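Local structure of nuclear movement protein (2O30) at residues 7-10 with 15-18; 29-34 with 70-75. The protein is of uncharacterised function but probably binds unfolded proteins, in the manner of a chaperone. The protein carries 1 engineered substitution. All coordinates share one frame; numbering follows the deposited sequence.

Contact 1. Residues 7-10 with 15-18; sequences YTWD and EINI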
# COMPACT_ATOMS: atom_id res chain seq x y z
N TYR A 7 11.88 13.24 3.06
CA TYR A 7 11.92 13.17 1.59
C TYR A 7 12.09 14.58 1.03
O TYR A 7 11.98 15.56 1.77
CB TYR A 7 10.61 12.61 1.05
CG TYR A 7 9.42 13.50 1.39
CD1 TYR A 7 8.74 13.33 2.59
CD2 TYR A 7 9.01 14.53 0.53
CE1 TYR A 7 7.66 14.14 2.93
CE2 TYR A 7 7.93 15.36 0.86
CZ TYR A 7 7.27 15.15 2.06
OH TYR A 7 6.19 15.93 2.41
N THR A 8 12.41 14.66 -0.25
CA THR A 8 12.33 15.93 -0.98
C THR A 8 11.48 15.72 -2.20
O THR A 8 11.17 14.59 -2.57
CB THR A 8 13.71 16.47 -1.40
OG1 THR A 8 14.44 15.48 -2.15
CG2 THR A 8 14.52 16.88 -0.16
N TRP A 9 11.09 16.80 -2.85
CA TRP A 9 10.33 16.64 -4.06
C TRP A 9 10.58 17.80 -5.00
O TRP A 9 11.06 18.86 -4.59
CB TRP A 9 8.82 16.55 -3.75
CG TRP A 9 8.23 17.86 -3.26
CD1 TRP A 9 8.34 18.39 -2.01
CD2 TRP A 9 7.44 18.80 -4.03
NE1 TRP A 9 7.67 19.61 -1.94
CE2 TRP A 9 7.12 19.88 -3.17
CE3 TRP A 9 6.98 18.83 -5.36
CZ2 TRP A 9 6.36 20.99 -3.60
CZ3 TRP A 9 6.21 19.92 -5.78
CH2 TRP A 9 5.91 20.98 -4.90
N ASP A 10 10.24 17.59 -6.26
CA ASP A 10 10.35 18.63 -7.28
C ASP A 10 9.29 18.35 -8.33
O ASP A 10 8.55 17.38 -8.23
CB ASP A 10 11.74 18.66 -7.91
CG ASP A 10 12.10 17.38 -8.62
OD1 ASP A 10 11.70 17.16 -9.78
OD2 ASP A 10 12.84 16.57 -8.02
N GLU A 15 4.51 16.74 -14.11
CA GLU A 15 5.03 15.58 -13.33
C GLU A 15 5.47 15.98 -11.92
O GLU A 15 5.92 17.11 -11.68
CB GLU A 15 6.22 14.92 -14.04
CG GLU A 15 5.90 14.22 -15.35
CD GLU A 15 7.12 13.57 -15.98
OE1 GLU A 15 8.16 13.45 -15.29
OE2 GLU A 15 7.03 13.17 -17.18
N ILE A 16 5.31 15.05 -10.99
CA ILE A 16 5.81 15.21 -9.62
C ILE A 16 6.92 14.16 -9.41
O ILE A 16 6.74 13.03 -9.81
CB ILE A 16 4.66 14.98 -8.62
CG1 ILE A 16 3.70 16.19 -8.60
CG2 ILE A 16 5.17 14.74 -7.18
CD1 ILE A 16 4.30 17.52 -8.00
N ASN A 17 8.03 14.57 -8.78
CA ASN A 17 9.14 13.67 -8.44
C ASN A 17 9.39 13.73 -6.95
O ASN A 17 9.43 14.83 -6.37
CB ASN A 17 10.41 14.06 -9.18
CG ASN A 17 10.27 13.91 -10.69
OD1 ASN A 17 10.09 12.80 -11.20
ND2 ASN A 17 10.37 15.03 -11.40
N ILE A 18 9.54 12.57 -6.32
CA ILE A 18 9.81 12.50 -4.88
C ILE A 18 11.08 11.67 -4.70
O ILE A 18 11.26 10.68 -5.40
CB ILE A 18 8.66 11.86 -4.12
CG1 ILE A 18 7.37 12.70 -4.26
CG2 ILE A 18 9.01 11.66 -2.61
CD1 ILE A 18 6.07 11.90 -3.97
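The indole of W9 meets I16 at its six-membered ring: I16 CD1 lies 3.8 Å from W9 CZ3, and the approach is oblique. Y7 meets I18 CG2 chiefly through CB, at 4.1 Å, with the ring standing obliquely beside the same methyl; the side chain also packs on V49 and I50 of strand 47-51 and on L87 and L88 of a later loop. W9 CB also touches I18 CG1. The methyl and methylene arms of the two isoleucines therefore give the aromatic residues an apolar surface to lie against. In W9, CG sits between the backbone N and the carbonyl carbon (chi1 69°), which carries the indole along toward I16.

On the opposite face two other flat groups meet, the carboxylate of D10 and the amide of N17, their planes 39° apart. N17 ND2 donates to D10 OD1 at 3.0 Å, reaching the oxygen on its syn side but 29° out of the carboxylate plane. The other end of the amide, OD1, accepts from N75 ND2, which also donates to E15 OE1. Q19 bonds T8 OG1 and, weakly, D10 OD2.

Beneath the side chains D10 and N17 form an antiparallel hydrogen-bonded pair: D10 N to N17 O and N17 N to D10 O are both 2.9 Å. W9 and I18 make the adjoining non-hydrogen-bonded pair, where W9 CA comes within 3.1 Å of N17 O in a CA-H...O contact.

The chemistry thus divides the hairpin of the CS domain into two faces, isoleucine with aromatic on one and carboxylate with amides on the other. Since N17 donates through ND2 and accepts through OD1, its amide cannot flip without losing both partners, and the donors around D10 probably stabilise its negative charge.

Contact 2. Residues 29-34 with 70-75; sequences SAIKIR and DVVDVN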
# COMPACT_ATOMS: atom_id res chain seq x y z
N SER A 29 11.73 -6.04 -0.02
CA SER A 29 10.35 -5.64 0.23
C SER A 29 10.37 -4.44 1.18
O SER A 29 9.36 -4.08 1.80
CB SER A 29 9.58 -6.80 0.85
OG SER A 29 10.35 -7.41 1.86
N ALA A 30 11.55 -3.82 1.29
CA ALA A 30 11.76 -2.68 2.16
C ALA A 30 10.96 -1.47 1.70
O ALA A 30 10.46 -0.73 2.54
CB ALA A 30 13.25 -2.33 2.22
N ILE A 31 10.84 -1.28 0.39
CA ILE A 31 10.21 -0.07 -0.16
C ILE A 31 8.76 -0.37 -0.52
O ILE A 31 8.49 -1.19 -1.40
CB ILE A 31 10.98 0.49 -1.38
CG1 ILE A 31 12.35 0.98 -0.91
CG2 ILE A 31 10.19 1.63 -2.04
CD1 ILE A 31 13.42 0.91 -1.95
N LYS A 32 7.84 0.28 0.17
CA LYS A 32 6.43 0.07 -0.06
C LYS A 32 5.79 1.39 -0.47
O LYS A 32 5.84 2.34 0.27
CB LYS A 32 5.77 -0.48 1.20
CG LYS A 32 6.22 -1.92 1.54
CD LYS A 32 5.48 -2.42 2.80
CE LYS A 32 5.73 -3.92 3.07
NZ LYS A 32 6.42 -4.61 1.93
N ILE A 33 5.20 1.42 -1.66
CA ILE A 33 4.59 2.66 -2.20
C ILE A 33 3.18 2.32 -2.71
O ILE A 33 3.00 1.38 -3.49
CB ILE A 33 5.45 3.26 -3.34
CG1 ILE A 33 6.85 3.58 -2.82
CG2 ILE A 33 4.78 4.53 -3.91
CD1 ILE A 33 7.89 3.94 -3.89
N ARG A 34 2.20 3.08 -2.23
CA ARG A 34 0.80 2.94 -2.69
C ARG A 34 0.20 4.33 -2.91
O ARG A 34 0.31 5.18 -2.04
CB ARG A 34 -0.03 2.22 -1.63
CG ARG A 34 -1.52 2.07 -2.00
CD ARG A 34 -2.32 1.28 -0.94
NE ARG A 34 -2.48 1.99 0.33
CZ ARG A 34 -1.99 1.58 1.50
NH1 ARG A 34 -1.31 0.45 1.60
NH2 ARG A 34 -2.20 2.30 2.59
N ASP A 70 22.00 5.37 -3.37
CA ASP A 70 21.37 5.37 -2.06
C ASP A 70 20.03 6.13 -2.07
O ASP A 70 19.48 6.40 -1.01
CB ASP A 70 22.29 6.00 -0.98
CG ASP A 70 21.71 5.88 0.44
OD1 ASP A 70 21.38 4.73 0.82
OD2 ASP A 70 21.56 6.90 1.18
N VAL A 71 19.53 6.48 -3.25
CA VAL A 71 18.33 7.33 -3.31
C VAL A 71 17.23 6.71 -4.16
O VAL A 71 17.48 6.23 -5.27
CB VAL A 71 18.68 8.74 -3.83
CG1 VAL A 71 17.40 9.59 -4.02
CG2 VAL A 71 19.66 9.43 -2.88
N VAL A 72 16.01 6.70 -3.62
CA VAL A 72 14.84 6.22 -4.35
C VAL A 72 14.26 7.42 -5.08
O VAL A 72 14.06 8.47 -4.47
CB VAL A 72 13.79 5.62 -3.40
CG1 VAL A 72 12.58 5.12 -4.21
CG2 VAL A 72 14.37 4.43 -2.61
N ASP A 73 14.00 7.25 -6.37
CA ASP A 73 13.35 8.31 -7.16
C ASP A 73 11.96 7.83 -7.57
O ASP A 73 11.82 6.78 -8.18
CB ASP A 73 14.22 8.65 -8.36
CG ASP A 73 15.47 9.43 -7.97
OD1 ASP A 73 15.33 10.57 -7.49
OD2 ASP A 73 16.59 8.92 -8.17
N VAL A 74 10.93 8.59 -7.20
CA VAL A 74 9.53 8.25 -7.50
C VAL A 74 9.01 9.32 -8.46
O VAL A 74 9.33 10.51 -8.29
CB VAL A 74 8.70 8.25 -6.21
CG1 VAL A 74 7.27 7.81 -6.47
CG2 VAL A 74 9.35 7.33 -5.13
N ASN A 75 8.27 8.91 -9.48
CA ASN A 75 7.74 9.85 -10.48
C ASN A 75 6.27 9.48 -10.71
O ASN A 75 5.92 8.31 -10.74
CB ASN A 75 8.56 9.67 -11.76
CG ASN A 75 8.00 10.43 -12.92
OD1 ASN A 75 7.24 9.87 -13.73
ND2 ASN A 75 8.37 11.71 -13.03
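Two apolar pairs, I31 with V72 and I33 with V74, carry all the direct contact between 29-34 and 70-75. In each, an isoleucine and a valine reach out tip to tip: I31 CD1 comes to 3.7 Å from V72 CG2, and I33 CD1 to 3.9 Å from V74 CG2. The backbones stay well apart, with I31 CA 8.9 Å from V72 CA and I33 CA 9.2 Å from V74 CA, a spacing spanned by side chains and by no hydrogen bond. The long arm of isoleucine suits the task. In I33, CG1 stands anti to the carbonyl carbon (chi1 -59°) and the chain then runs on extended, so that CD1 projects to the far strand. Valine, short and branched at CB, answers with CG2, the methyl anti to the carbonyl carbon.

Polar and charged groups belong to the other side of strand 31-36. K32 NZ donates to S29 O at 3.0 Å, in the carbonyl plane on a lone pair, tying the lysine back to the turn before its strand. K32 also makes a cation-pi contact with W64 of the second subunit. R34 faces W64 and W65 of that subunit through cation-pi contacts, and its NH1 donates to the backbone O of W65 there. Its NH2 bonds a dithiothreitol molecule, probably from the crystallisation liquor.

Both segments are strands of the CS domain, meeting across the inside of a beta sandwich. Strand 31-36 is hydrogen-bonded to strand 39-44, with I33 packed on V42; strand 71-78 is paired with strands 15-21 and 63-68. Within the same chain, W65 and I67 of strand 63-68 cover I31, W65 also reaches I33, L63 lies against V74, and F20 of strand 15-21 backs V72.

Contact 1 joins neighbours within one sheet, the hairpin of strands 8-12 and 15-21, whereas contact 2 bridges two sheets. Backbone hydrogen bonding and a polar outer face accordingly mark the first, and bare aliphatic packing the second. Each is partly buried: I16 and I18 are the buried residues of contact 1, V72 and V74 those of contact 2. Strand 71-78 lies beside strand 15-21, so the two contacts touch directly. The N75 side chain ties them together on the polar face, and V74 N lies 2.8 Å from I18 O, probably hydrogen-bonded. Of the two contacts, only contact 2 has residues that meet the second subunit.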